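Local coordinates for putative Lipoprotein (Shewanella oneidensis, PDB 3U24) that is of unknown function but binds zinc and calcium ions and, as a DUF885 member of the Peptidase_MA clan, may be related to zinc metallopeptidases, at residues Q115-Y121 against N162-T167; V340-K346 against Y415-Y420; K299-R303 against M497-Q503; E244-Q248 against M258-Q262. Residue numbers count along the deposited sequence, not the author numbering.

Overall arrangement
Four separate contacts are spread over a large, mostly helical chain, and none touches another. Interactions 1, 4 and 3 open in that order along the chain, and interaction 2 (340-346 with 415-420) is nested in the loop that interaction 3 closes. Interactions 1 and 2 lie on opposite sides of the chain's centre, their own centres about 44 Å apart. Interactions 3 and 4, about 29 Å between centres, are linked through the fold: helix 260-289 starts in interaction 4 and packs against interaction 3, and helix 459-485 lines both. Interaction 3 holds a calcium ligand; side chains of interactions 1 and 2 come within about 9 and 11 Å of zinc ions; interaction 4 lies away from the sites.

Interaction 1: residues Q115-Y121 against N162-T167; sequences QWDPSSY and NISQPT
Two helices end side by side, bump into hollow. Q115 and W116 are the last two residues of helix 113-116; D117 leaves it in an extended conformation and residues 118-120 make a 3-10 turn. Opposite, I163 departs from helix 152-162, and an extended loop, with a positive phi at Q165, runs to T167, the N-cap of the next helix. CA atoms approach to 4.4 Å for Q115 and I163 and to 3.8 Å for W116 and P166. S164 N donates to Q115 O (2.8 Å) and T167 N to W116 O (3.2 Å). The P118 ring fits between I163 and P166, its CB 3.8 Å from I163 CD1 and its CG 3.7 Å from P166 CB; I163 (m, t) lays CG1 4.0 Å from CE2 of Y121 (m). N162 ND2 reaches Y121 OH at 3.1 Å, a hydroxyl also bonded to W114 O. One water joins Q115 NE2 (3.0 Å) to N162 O (2.6 Å). W116 (p) sets CE3 3.9 Å from T167 CG2; its NE1 bonds F111 O and its ring meets H170 edge-to-face. The last carbonyls of a helix C-terminus thus accept hydrogen bonds from NH groups of the loop linking helices 152-162 and 168-179.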
loop_
_atom_site.group_PDB
_atom_site.type_symbol
_atom_site.label_atom_id
_atom_site.label_comp_id
_atom_site.label_asym_id
_atom_site.label_seq_id
_atom_site.Cartn_x
_atom_site.Cartn_y
_atom_site.Cartn_z
ATOM N N GLN A 115 -15.522 15.112 -6.564
ATOM C CA GLN A 115 -16.781 15.707 -6.075
ATOM C C GLN A 115 -17.061 15.402 -4.621
ATOM O O GLN A 115 -17.402 16.324 -3.871
ATOM C CB GLN A 115 -18.027 15.250 -6.851
ATOM C CG GLN A 115 -18.066 15.813 -8.229
ATOM C CD GLN A 115 -19.390 15.549 -8.929
ATOM O OE1 GLN A 115 -19.970 14.462 -8.844
ATOM N NE2 GLN A 115 -19.871 16.559 -9.606
ATOM N N TRP A 116 -16.960 14.126 -4.242
ATOM C CA TRP A 116 -17.451 13.669 -2.953
ATOM C C TRP A 116 -16.417 13.390 -1.901
ATOM O O TRP A 116 -16.786 13.005 -0.774
ATOM C CB TRP A 116 -18.382 12.450 -3.104
ATOM C CG TRP A 116 -17.806 11.295 -3.908
ATOM C CD1 TRP A 116 -18.026 11.007 -5.257
ATOM C CD2 TRP A 116 -16.916 10.257 -3.442
ATOM N NE1 TRP A 116 -17.363 9.895 -5.636
ATOM C CE2 TRP A 116 -16.659 9.392 -4.600
ATOM C CE3 TRP A 116 -16.348 9.939 -2.219
ATOM C CZ2 TRP A 116 -15.835 8.293 -4.518
ATOM C CZ3 TRP A 116 -15.512 8.820 -2.143
ATOM C CH2 TRP A 116 -15.252 8.022 -3.276
ATOM N N ASP A 117 -15.133 13.551 -2.206
ATOM C CA ASP A 117 -14.065 13.350 -1.194
ATOM C C ASP A 117 -13.304 14.660 -0.969
ATOM O O ASP A 117 -12.347 14.964 -1.703
ATOM C CB ASP A 117 -13.097 12.267 -1.630
ATOM C CG ASP A 117 -11.930 12.105 -0.674
ATOM O OD1 ASP A 117 -11.845 12.782 0.369
ATOM O OD2 ASP A 117 -11.049 11.288 -0.981
ATOM N N PRO A 118 -13.742 15.458 0.013
ATOM C CA PRO A 118 -13.065 16.724 0.233
ATOM C C PRO A 118 -11.666 16.532 0.756
ATOM O O PRO A 118 -10.883 17.479 0.703
ATOM C CB PRO A 118 -13.946 17.444 1.284
ATOM C CG PRO A 118 -15.306 16.838 1.106
ATOM C CD PRO A 118 -15.016 15.392 0.732
ATOM N N SER A 119 -11.323 15.342 1.230
ATOM C CA SER A 119 -9.975 15.158 1.717
ATOM C C SER A 119 -8.948 15.169 0.584
ATOM O O SER A 119 -7.758 15.332 0.841
ATOM C CB SER A 119 -9.827 13.902 2.573
ATOM O OG SER A 119 -9.722 12.750 1.761
ATOM N N SER A 120 -9.380 15.007 -0.663
ATOM C CA SER A 120 -8.434 15.096 -1.780
ATOM C C SER A 120 -7.921 16.564 -2.048
ATOM O O SER A 120 -6.965 16.762 -2.806
ATOM C CB SER A 120 -9.039 14.431 -3.027
ATOM O OG SER A 120 -10.284 14.985 -3.383
ATOM N N TYR A 121 -8.495 17.561 -1.362
ATOM C CA TYR A 121 -8.042 18.929 -1.452
ATOM C C TYR A 121 -7.279 19.346 -0.201
ATOM O O TYR A 121 -7.850 19.649 0.860
ATOM C CB TYR A 121 -9.223 19.847 -1.689
ATOM C CG TYR A 121 -10.015 19.456 -2.907
ATOM C CD1 TYR A 121 -9.627 19.884 -4.153
ATOM C CD2 TYR A 121 -11.114 18.627 -2.820
ATOM C CE1 TYR A 121 -10.320 19.528 -5.276
ATOM C CE2 TYR A 121 -11.829 18.275 -3.938
ATOM C CZ TYR A 121 -11.438 18.748 -5.167
ATOM O OH TYR A 121 -12.107 18.433 -6.328
ATOM N N ASN A 162 -15.902 22.652 -6.617
ATOM C CA ASN A 162 -16.003 21.285 -7.148
ATOM C C ASN A 162 -16.750 20.324 -6.256
ATOM O O ASN A 162 -17.368 19.396 -6.718
ATOM C CB ASN A 162 -14.631 20.641 -7.243
ATOM C CG ASN A 162 -13.872 21.037 -8.451
ATOM O OD1 ASN A 162 -14.397 21.677 -9.374
ATOM N ND2 ASN A 162 -12.597 20.581 -8.492
ATOM N N ILE A 163 -16.594 20.485 -4.966
ATOM C CA ILE A 163 -17.166 19.542 -4.027
ATOM C C ILE A 163 -18.682 19.557 -4.172
ATOM O O ILE A 163 -19.279 20.614 -4.255
ATOM C CB ILE A 163 -16.764 19.856 -2.589
ATOM C CG1 ILE A 163 -15.253 19.589 -2.417
ATOM C CG2 ILE A 163 -17.607 19.033 -1.625
ATOM C CD1 ILE A 163 -14.621 20.228 -1.206
ATOM N N SER A 164 -19.301 18.386 -4.188
ATOM C CA SER A 164 -20.737 18.289 -4.346
ATOM C C SER A 164 -21.226 16.958 -3.786
ATOM O O SER A 164 -20.707 15.920 -4.171
ATOM C CB SER A 164 -21.068 18.371 -5.845
ATOM O OG SER A 164 -22.427 18.056 -6.053
ATOM N N GLN A 165 -22.215 17.008 -2.896
ATOM C CA GLN A 165 -22.731 15.838 -2.187
ATOM C C GLN A 165 -21.618 15.015 -1.579
ATOM O O GLN A 165 -21.465 13.854 -1.901
ATOM C CB GLN A 165 -23.583 14.944 -3.094
ATOM C CG GLN A 165 -24.788 15.660 -3.673
ATOM C CD GLN A 165 -25.709 16.161 -2.599
ATOM O OE1 GLN A 165 -26.172 15.387 -1.714
ATOM N NE2 GLN A 165 -25.962 17.472 -2.622
ATOM N N PRO A 166 -20.854 15.610 -0.678
ATOM C CA PRO A 166 -19.740 14.844 -0.126
ATOM C C PRO A 166 -20.203 13.835 0.879
ATOM O O PRO A 166 -21.291 13.963 1.404
ATOM C CB PRO A 166 -18.882 15.905 0.578
ATOM C CG PRO A 166 -19.843 17.013 0.913
ATOM C CD PRO A 166 -20.889 16.993 -0.185
ATOM N N THR A 167 -19.373 12.835 1.139
ATOM C CA THR A 167 -19.615 11.923 2.249
ATOM C C THR A 167 -19.219 12.593 3.554
ATOM O O THR A 167 -18.346 13.483 3.621
ATOM C CB THR A 167 -18.803 10.613 2.157
ATOM O OG1 THR A 167 -17.440 10.901 2.480
ATOM C CG2 THR A 167 -18.895 9.975 0.770
HETATM O O HOH W 1 -19.049 19.238 -8.637
#

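Interaction 2: residues V340-K346 against Y415-Y420; sequences VTLDPKK and YTQLVY
Hydrogen bonds from two tyrosines hold two backbone carbonyls of an irregular connection. In helix 414-423, Y415 (chi1 t) and Y420 (chi1 m) extend their rings to the segment 340-346, where Y420 OH donates to T341 O at 2.5 Å and Y415 OH to K346 O at 2.9 Å. Both carbonyls lie at the ring edges. Between these two points the chain runs extended through L342 and then reverses in a type I turn from D343 to K346, closed by K346 N to D343 O at 3.0 Å; D343 to K346 are poorly ordered. The nearest CA pairs are L342 with T416 (7.6 Å) and K346 with V419 (8.6 Å). The helix begins at H414, which with H408 and E439 binds zinc in this member of the Peptidase_MA clan; the Y415 side chain is about 11 Å from a zinc ion. Apolar contacts lie between and beside the two bonds. V340 CG2 lies 3.9 Å from Y420 CZ, L342 CD2 3.9 Å from T416 CG2, and the extended K346 brings CD within 3.8 Å of V419 CG1. L342 also packs on I331 and V334 of helix 319-337, while T341 OG1 bonds E553.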
loop_
_atom_site.group_PDB
_atom_site.type_symbol
_atom_site.label_atom_id
_atom_site.label_comp_id
_atom_site.label_asym_id
_atom_site.label_seq_id
_atom_site.Cartn_x
_atom_site.Cartn_y
_atom_site.Cartn_z
ATOM N N VAL A 340 14.984 -20.534 -3.983
ATOM C CA VAL A 340 15.256 -19.437 -4.915
ATOM C C VAL A 340 16.719 -19.028 -4.743
ATOM O O VAL A 340 17.222 -19.062 -3.650
ATOM C CB VAL A 340 14.304 -18.235 -4.637
ATOM C CG1 VAL A 340 14.707 -17.534 -3.359
ATOM C CG2 VAL A 340 14.284 -17.266 -5.790
ATOM N N THR A 341 17.418 -18.677 -5.808
ATOM C CA THR A 341 18.805 -18.224 -5.681
ATOM C C THR A 341 18.850 -16.894 -4.935
ATOM O O THR A 341 18.194 -15.939 -5.328
ATOM C CB THR A 341 19.480 -18.029 -7.062
ATOM O OG1 THR A 341 19.385 -19.236 -7.824
ATOM C CG2 THR A 341 20.997 -17.608 -6.920
ATOM N N LEU A 342 19.633 -16.837 -3.879
ATOM C CA LEU A 342 19.939 -15.595 -3.184
ATOM C C LEU A 342 21.402 -15.199 -3.421
ATOM O O LEU A 342 22.241 -16.058 -3.489
ATOM C CB LEU A 342 19.720 -15.797 -1.685
ATOM C CG LEU A 342 18.315 -16.190 -1.279
ATOM C CD1 LEU A 342 18.312 -16.566 0.202
ATOM C CD2 LEU A 342 17.352 -15.047 -1.606
ATOM N N ASP A 343 21.708 -13.909 -3.532
ATOM C CA ASP A 343 23.097 -13.450 -3.734
ATOM C C ASP A 343 23.752 -13.061 -2.398
ATOM O O ASP A 343 23.397 -12.029 -1.841
ATOM C CB ASP A 343 23.111 -12.251 -4.693
ATOM C CG ASP A 343 24.522 -11.744 -4.985
ATOM O OD1 ASP A 343 24.988 -11.890 -6.140
ATOM O OD2 ASP A 343 25.173 -11.202 -4.060
ATOM N N PRO A 344 24.724 -13.860 -1.889
ATOM C CA PRO A 344 25.327 -13.554 -0.560
ATOM C C PRO A 344 25.975 -12.151 -0.388
ATOM O O PRO A 344 26.127 -11.688 0.754
ATOM C CB PRO A 344 26.388 -14.657 -0.379
ATOM C CG PRO A 344 25.987 -15.744 -1.313
ATOM C CD PRO A 344 25.317 -15.072 -2.483
ATOM N N LYS A 345 26.336 -11.493 -1.498
ATOM C CA LYS A 345 26.963 -10.156 -1.473
ATOM C C LYS A 345 25.961 -8.991 -1.633
ATOM O O LYS A 345 26.356 -7.849 -1.873
ATOM C CB LYS A 345 28.090 -10.073 -2.519
ATOM C CG LYS A 345 29.333 -10.872 -2.129
ATOM C CD LYS A 345 30.393 -10.847 -3.219
ATOM C CE LYS A 345 31.177 -9.538 -3.248
ATOM N NZ LYS A 345 32.403 -9.607 -2.401
ATOM N N LYS A 346 24.672 -9.281 -1.487
ATOM C CA LYS A 346 23.663 -8.251 -1.270
ATOM C C LYS A 346 23.077 -8.474 0.143
ATOM O O LYS A 346 21.859 -8.720 0.290
ATOM C CB LYS A 346 22.581 -8.299 -2.370
ATOM C CG LYS A 346 23.029 -7.725 -3.718
ATOM C CD LYS A 346 22.071 -8.050 -4.866
ATOM C CE LYS A 346 22.772 -8.031 -6.228
ATOM N NZ LYS A 346 21.917 -8.491 -7.369
ATOM N N TYR A 415 12.058 -8.265 0.252
ATOM C CA TYR A 415 13.424 -7.834 -0.118
ATOM C C TYR A 415 13.919 -8.653 -1.309
ATOM O O TYR A 415 14.477 -8.089 -2.273
ATOM C CB TYR A 415 14.412 -7.911 1.052
ATOM C CG TYR A 415 15.858 -7.646 0.676
ATOM C CD1 TYR A 415 16.271 -6.396 0.328
ATOM C CD2 TYR A 415 16.815 -8.676 0.659
ATOM C CE1 TYR A 415 17.572 -6.144 -0.034
ATOM C CE2 TYR A 415 18.126 -8.425 0.313
ATOM C CZ TYR A 415 18.495 -7.141 -0.044
ATOM O OH TYR A 415 19.825 -6.813 -0.392
ATOM N N THR A 416 13.680 -9.959 -1.265
ATOM C CA THR A 416 14.070 -10.821 -2.345
ATOM C C THR A 416 13.416 -10.442 -3.654
ATOM O O THR A 416 14.090 -10.374 -4.688
ATOM C CB THR A 416 13.763 -12.266 -2.019
ATOM O OG1 THR A 416 14.414 -12.563 -0.782
ATOM C CG2 THR A 416 14.295 -13.214 -3.088
ATOM N N GLN A 417 12.113 -10.195 -3.615
ATOM C CA GLN A 417 11.399 -9.793 -4.806
ATOM C C GLN A 417 11.919 -8.451 -5.346
ATOM O O GLN A 417 11.966 -8.260 -6.569
ATOM C CB GLN A 417 9.894 -9.709 -4.515
ATOM C CG GLN A 417 9.017 -9.460 -5.749
ATOM C CD GLN A 417 8.661 -7.985 -6.010
ATOM O OE1 GLN A 417 8.698 -7.514 -7.164
ATOM N NE2 GLN A 417 8.265 -7.280 -4.977
ATOM N N LEU A 418 12.298 -7.531 -4.454
ATOM C CA LEU A 418 12.864 -6.247 -4.902
ATOM C C LEU A 418 14.207 -6.453 -5.608
ATOM O O LEU A 418 14.455 -5.856 -6.627
ATOM C CB LEU A 418 13.064 -5.282 -3.721
ATOM C CG LEU A 418 13.891 -3.988 -3.908
ATOM C CD1 LEU A 418 13.165 -2.985 -4.810
ATOM C CD2 LEU A 418 14.160 -3.348 -2.544
ATOM N N VAL A 419 15.086 -7.262 -5.041
ATOM C CA VAL A 419 16.348 -7.581 -5.706
ATOM C C VAL A 419 16.094 -8.178 -7.097
ATOM O O VAL A 419 16.695 -7.743 -8.085
ATOM C CB VAL A 419 17.230 -8.530 -4.877
ATOM C CG1 VAL A 419 18.457 -8.971 -5.703
ATOM C CG2 VAL A 419 17.651 -7.847 -3.587
ATOM N N TYR A 420 15.184 -9.146 -7.199
ATOM C CA TYR A 420 14.898 -9.721 -8.494
ATOM C C TYR A 420 14.377 -8.659 -9.460
ATOM O O TYR A 420 14.845 -8.605 -10.591
ATOM C CB TYR A 420 13.995 -10.951 -8.417
ATOM C CG TYR A 420 14.782 -12.249 -8.187
ATOM C CD1 TYR A 420 15.210 -12.596 -6.948
ATOM C CD2 TYR A 420 15.096 -13.092 -9.230
ATOM C CE1 TYR A 420 15.926 -13.752 -6.735
ATOM C CE2 TYR A 420 15.847 -14.252 -9.048
ATOM C CZ TYR A 420 16.254 -14.583 -7.792
ATOM O OH TYR A 420 16.938 -15.741 -7.533
#

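Interaction 3: residues K299-R303 against M497-Q503; sequences KIAIR and MDEAFQQ. With CA (calcium ion), chain T.
A calcium site flanks this contact, in which helix 298-309 packs against the C-terminal part of helix 489-499 and its following loop. D498 OD1 binds the calcium ion at 2.3 Å; three waters are the other modelled ligands, and the one 2.5 Å from the calcium donates to D498 OD2 at 2.4 Å. Residues 497-499 form a wider pi-type turn; F501 then turns the chain with a positive phi (58°, psi 34°). The closest CA pairs are K299 with D498 (7.4 Å) and R303 with F501 (6.3 Å). I302 CG2 sits over the ring of F501 (chi1 m), 4.2 Å from the centroid and 21° off the normal, a CH-pi contact. Flanking it, the extended K299 makes a salt bridge from NZ to E499 OE1 (2.8 Å), with a weak second bond from NZ to E499 OE2 (3.0 Å). R303 (t, p, t) runs past F501, places its guanidinium face over F501 C and sends NH1 to Q502 O in a weak hydrogen bond (3.4 Å). E499 OE1 also pairs with K271 of helix 260-289, whose M278 touches I302 and F501, while L470 of helix 459-485 packs on F501 and Q503 is the N-cap of helix 504-516.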
loop_
_atom_site.group_PDB
_atom_site.type_symbol
_atom_site.label_atom_id
_atom_site.label_comp_id
_atom_site.label_asym_id
_atom_site.label_seq_id
_atom_site.Cartn_x
_atom_site.Cartn_y
_atom_site.Cartn_z
ATOM N N LYS A 299 -14.386 -21.950 18.117
ATOM C CA LYS A 299 -13.838 -20.614 17.959
ATOM C C LYS A 299 -13.368 -19.976 19.275
ATOM O O LYS A 299 -12.408 -19.199 19.268
ATOM C CB LYS A 299 -14.816 -19.705 17.204
ATOM C CG LYS A 299 -14.822 -19.986 15.692
ATOM C CD LYS A 299 -15.802 -19.112 14.908
ATOM C CE LYS A 299 -15.907 -19.552 13.454
ATOM N NZ LYS A 299 -17.147 -19.047 12.780
ATOM N N ILE A 300 -14.029 -20.298 20.384
ATOM C CA ILE A 300 -13.581 -19.855 21.701
ATOM C C ILE A 300 -12.313 -20.633 22.057
ATOM O O ILE A 300 -11.332 -20.055 22.515
ATOM C CB ILE A 300 -14.660 -20.076 22.808
ATOM C CG1 ILE A 300 -15.905 -19.202 22.572
ATOM C CG2 ILE A 300 -14.106 -19.778 24.195
ATOM C CD1 ILE A 300 -16.935 -19.260 23.712
ATOM N N ALA A 301 -12.348 -21.950 21.867
ATOM C CA ALA A 301 -11.164 -22.793 22.037
ATOM C C ALA A 301 -9.951 -22.287 21.236
ATOM O O ALA A 301 -8.847 -22.136 21.773
ATOM C CB ALA A 301 -11.492 -24.213 21.619
ATOM N N ILE A 302 -10.140 -22.042 19.947
ATOM C CA ILE A 302 -9.017 -21.565 19.094
ATOM C C ILE A 302 -8.468 -20.234 19.622
ATOM O O ILE A 302 -7.265 -20.080 19.752
ATOM C CB ILE A 302 -9.447 -21.419 17.639
ATOM C CG1 ILE A 302 -9.730 -22.800 17.028
ATOM C CG2 ILE A 302 -8.412 -20.673 16.819
ATOM C CD1 ILE A 302 -10.481 -22.709 15.718
ATOM N N ARG A 303 -9.360 -19.316 19.985
ATOM C CA ARG A 303 -9.001 -17.997 20.520
ATOM C C ARG A 303 -8.212 -18.118 21.827
ATOM O O ARG A 303 -7.251 -17.393 22.039
ATOM C CB ARG A 303 -10.264 -17.121 20.707
ATOM C CG ARG A 303 -10.032 -15.714 21.291
ATOM C CD ARG A 303 -9.091 -14.871 20.397
ATOM N NE ARG A 303 -8.802 -13.515 20.917
ATOM C CZ ARG A 303 -9.404 -12.371 20.548
ATOM N NH1 ARG A 303 -10.378 -12.336 19.630
ATOM N NH2 ARG A 303 -9.018 -11.228 21.117
HETATM N N MSE A 497 -13.031 -9.814 14.766
HETATM C CA MSE A 497 -12.702 -10.338 16.104
HETATM C C MSE A 497 -13.070 -11.807 16.246
HETATM O O MSE A 497 -12.296 -12.575 16.779
HETATM C CB MSE A 497 -13.401 -9.526 17.186
HETATM C CG MSE A 497 -12.948 -8.072 17.276
HETATM SE SE MSE A 497 -13.662 -7.145 18.912
HETATM C CE MSE A 497 -13.288 -8.527 20.235
ATOM N N ASP A 498 -14.248 -12.194 15.772
ATOM C CA ASP A 498 -14.750 -13.560 15.985
ATOM C C ASP A 498 -14.288 -14.560 14.914
ATOM O O ASP A 498 -14.112 -15.735 15.217
ATOM C CB ASP A 498 -16.277 -13.566 16.046
ATOM C CG ASP A 498 -16.825 -12.694 17.177
ATOM O OD1 ASP A 498 -16.099 -12.379 18.154
ATOM O OD2 ASP A 498 -18.006 -12.324 17.097
ATOM N N GLU A 499 -14.113 -14.100 13.677
ATOM C CA GLU A 499 -13.710 -14.981 12.568
ATOM C C GLU A 499 -12.199 -14.948 12.375
ATOM O O GLU A 499 -11.624 -15.978 12.115
ATOM C CB GLU A 499 -14.426 -14.627 11.252
ATOM C CG GLU A 499 -15.960 -14.644 11.316
ATOM C CD GLU A 499 -16.553 -16.002 11.701
ATOM O OE1 GLU A 499 -16.087 -17.044 11.196
ATOM O OE2 GLU A 499 -17.495 -16.042 12.521
ATOM N N ALA A 500 -11.581 -13.777 12.545
ATOM C CA ALA A 500 -10.139 -13.577 12.362
ATOM C C ALA A 500 -9.360 -13.422 13.655
ATOM O O ALA A 500 -8.175 -13.151 13.601
ATOM C CB ALA A 500 -9.887 -12.347 11.502
ATOM N N PHE A 501 -10.031 -13.528 14.805
ATOM C CA PHE A 501 -9.362 -13.550 16.112
ATOM C C PHE A 501 -8.496 -12.327 16.392
ATOM O O PHE A 501 -7.479 -12.425 17.066
ATOM C CB PHE A 501 -8.569 -14.860 16.285
ATOM C CG PHE A 501 -9.354 -16.065 15.869
ATOM C CD1 PHE A 501 -10.483 -16.442 16.579
ATOM C CD2 PHE A 501 -9.021 -16.775 14.735
ATOM C CE1 PHE A 501 -11.242 -17.535 16.183
ATOM C CE2 PHE A 501 -9.780 -17.855 14.326
ATOM C CZ PHE A 501 -10.892 -18.236 15.048
ATOM N N GLN A 502 -8.926 -11.171 15.897
ATOM C CA GLN A 502 -8.254 -9.903 16.196
ATOM C C GLN A 502 -8.794 -9.162 17.444
ATOM O O GLN A 502 -9.911 -9.402 17.923
ATOM C CB GLN A 502 -8.311 -8.981 14.968
ATOM C CG GLN A 502 -7.334 -9.430 13.898
ATOM C CD GLN A 502 -7.499 -8.730 12.600
ATOM O OE1 GLN A 502 -7.937 -7.585 12.520
ATOM N NE2 GLN A 502 -7.132 -9.422 11.549
ATOM N N GLN A 503 -7.964 -8.252 17.936
ATOM C CA GLN A 503 -8.292 -7.375 19.049
ATOM C C GLN A 503 -9.218 -6.258 18.594
ATOM O O GLN A 503 -9.285 -5.884 17.402
ATOM C CB GLN A 503 -7.030 -6.693 19.584
ATOM C CG GLN A 503 -5.973 -7.614 20.136
ATOM C CD GLN A 503 -6.366 -8.162 21.485
ATOM O OE1 GLN A 503 -6.497 -9.380 21.642
ATOM N NE2 GLN A 503 -6.589 -7.256 22.478
HETATM CA CA CA T . -17.013 -11.005 19.781
HETATM O O HOH W 2 -19.319 -11.582 19.021
HETATM O O HOH W 3 -17.699 -12.939 20.663
HETATM O O HOH W 4 -17.868 -8.838 18.630
#

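Interaction 4: residues E244-Q248 against M258-Q262; sequences ELYEQ and MTAKQ
A capping box opens helix 260-289, and an acidic side chain of the preceding helix adds to its first turn. The first segment, within helix 243-254, is regular alpha helix throughout. Along it, Y246 (chi1 t) comes first: its ring meets A260 edge-on, with Y246 CE1 3.7 Å from A260 CB, while its hydroxyl bonds D479 of helix 459-485. E247 follows, and makes the polar contact. Its CA lies 5.9 Å from that of A260, the nearest CA pair, and its side chain (m, m, with chi3 near 0°) brings both carboxylate oxygens to the helix start: OE1 accepts from A260 N at 2.9 Å and OE2 from K261 N at 3.1 Å. These are NH groups of the first turn, which have no carbonyl partner within the helix, so the two helices joined by a short connection are pinned at this corner, away from the metal sites. The box itself pairs the N-cap T259 (p) with Q262: Q262 N donates to T259 OG1 at 3.0 Å, and T259 N to Q262 OE1 at 2.8 Å.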
loop_
_atom_site.group_PDB
_atom_site.type_symbol
_atom_site.label_atom_id
_atom_site.label_comp_id
_atom_site.label_asym_id
_atom_site.label_seq_id
_atom_site.Cartn_x
_atom_site.Cartn_y
_atom_site.Cartn_z
ATOM N N GLU A 244 -21.030 -1.560 -9.067
ATOM C CA GLU A 244 -20.538 -1.173 -10.376
ATOM C C GLU A 244 -19.179 -0.465 -10.259
ATOM O O GLU A 244 -18.242 -0.814 -10.974
ATOM C CB GLU A 244 -21.532 -0.311 -11.165
ATOM C CG GLU A 244 -21.061 -0.087 -12.625
ATOM C CD GLU A 244 -22.091 0.508 -13.602
ATOM O OE1 GLU A 244 -22.919 1.370 -13.194
ATOM O OE2 GLU A 244 -22.052 0.132 -14.817
ATOM N N LEU A 245 -19.089 0.535 -9.392
ATOM C CA LEU A 245 -17.842 1.271 -9.192
ATOM C C LEU A 245 -16.746 0.393 -8.569
ATOM O O LEU A 245 -15.568 0.554 -8.892
ATOM C CB LEU A 245 -18.063 2.542 -8.381
ATOM C CG LEU A 245 -18.912 3.632 -9.050
ATOM C CD1 LEU A 245 -19.198 4.767 -8.060
ATOM C CD2 LEU A 245 -18.248 4.179 -10.313
ATOM N N TYR A 246 -17.153 -0.555 -7.728
ATOM C CA TYR A 246 -16.201 -1.358 -6.988
ATOM C C TYR A 246 -15.504 -2.290 -7.956
ATOM O O TYR A 246 -14.280 -2.338 -7.982
ATOM C CB TYR A 246 -16.869 -2.126 -5.854
ATOM C CG TYR A 246 -15.887 -2.766 -4.896
ATOM C CD1 TYR A 246 -15.369 -4.018 -5.163
ATOM C CD2 TYR A 246 -15.509 -2.134 -3.732
ATOM C CE1 TYR A 246 -14.484 -4.640 -4.317
ATOM C CE2 TYR A 246 -14.618 -2.724 -2.867
ATOM C CZ TYR A 246 -14.106 -4.004 -3.174
ATOM O OH TYR A 246 -13.221 -4.655 -2.344
ATOM N N GLU A 247 -16.267 -2.973 -8.789
ATOM C CA GLU A 247 -15.688 -3.819 -9.817
ATOM C C GLU A 247 -14.781 -3.053 -10.784
ATOM O O GLU A 247 -13.708 -3.553 -11.146
ATOM C CB GLU A 247 -16.770 -4.521 -10.608
ATOM C CG GLU A 247 -17.554 -5.580 -9.817
ATOM C CD GLU A 247 -16.755 -6.858 -9.572
ATOM O OE1 GLU A 247 -15.568 -6.958 -10.003
ATOM O OE2 GLU A 247 -17.294 -7.772 -8.912
ATOM N N GLN A 248 -15.190 -1.856 -11.213
ATOM C CA GLN A 248 -14.365 -1.089 -12.140
ATOM C C GLN A 248 -13.083 -0.700 -11.392
ATOM O O GLN A 248 -11.979 -0.848 -11.946
ATOM C CB GLN A 248 -15.092 0.152 -12.741
ATOM C CG GLN A 248 -16.231 -0.165 -13.710
ATOM C CD GLN A 248 -17.240 0.994 -14.072
ATOM O OE1 GLN A 248 -17.391 2.000 -13.368
ATOM N NE2 GLN A 248 -17.972 0.790 -15.168
HETATM N N MSE A 258 -9.634 -12.034 -12.335
HETATM C CA MSE A 258 -11.006 -12.410 -11.954
HETATM C C MSE A 258 -11.744 -11.144 -11.481
HETATM O O MSE A 258 -11.111 -10.073 -11.320
HETATM C CB MSE A 258 -10.964 -13.468 -10.861
HETATM C CG MSE A 258 -10.437 -12.958 -9.536
HETATM SE SE MSE A 258 -10.185 -14.345 -8.130
HETATM C CE MSE A 258 -8.260 -14.766 -8.261
ATOM N N THR A 259 -13.058 -11.237 -11.299
ATOM C CA THR A 259 -13.817 -10.105 -10.722
ATOM C C THR A 259 -13.678 -10.081 -9.196
ATOM O O THR A 259 -13.215 -11.053 -8.578
ATOM C CB THR A 259 -15.319 -10.205 -11.024
ATOM O OG1 THR A 259 -15.822 -11.350 -10.343
ATOM C CG2 THR A 259 -15.594 -10.316 -12.538
ATOM N N ALA A 260 -14.169 -9.001 -8.584
ATOM C CA ALA A 260 -14.111 -8.844 -7.125
ATOM C C ALA A 260 -15.062 -9.858 -6.511
ATOM O O ALA A 260 -14.750 -10.461 -5.505
ATOM C CB ALA A 260 -14.475 -7.416 -6.706
ATOM N N LYS A 261 -16.201 -10.081 -7.165
ATOM C CA LYS A 261 -17.178 -11.049 -6.691
ATOM C C LYS A 261 -16.522 -12.424 -6.675
ATOM O O LYS A 261 -16.642 -13.171 -5.746
ATOM C CB LYS A 261 -18.394 -11.058 -7.617
ATOM C CG LYS A 261 -19.511 -12.007 -7.185
ATOM C CD LYS A 261 -20.733 -11.798 -8.055
ATOM C CE LYS A 261 -21.979 -12.381 -7.402
ATOM N NZ LYS A 261 -23.040 -12.523 -8.435
ATOM N N GLN A 262 -15.790 -12.745 -7.727
ATOM C CA GLN A 262 -15.108 -14.031 -7.721
ATOM C C GLN A 262 -14.104 -14.154 -6.582
ATOM O O GLN A 262 -14.008 -15.202 -5.930
ATOM C CB GLN A 262 -14.408 -14.281 -9.062
ATOM C CG GLN A 262 -15.306 -14.766 -10.172
ATOM C CD GLN A 262 -14.504 -14.832 -11.458
ATOM O OE1 GLN A 262 -14.061 -13.805 -11.984
ATOM N NE2 GLN A 262 -14.271 -16.045 -11.948
#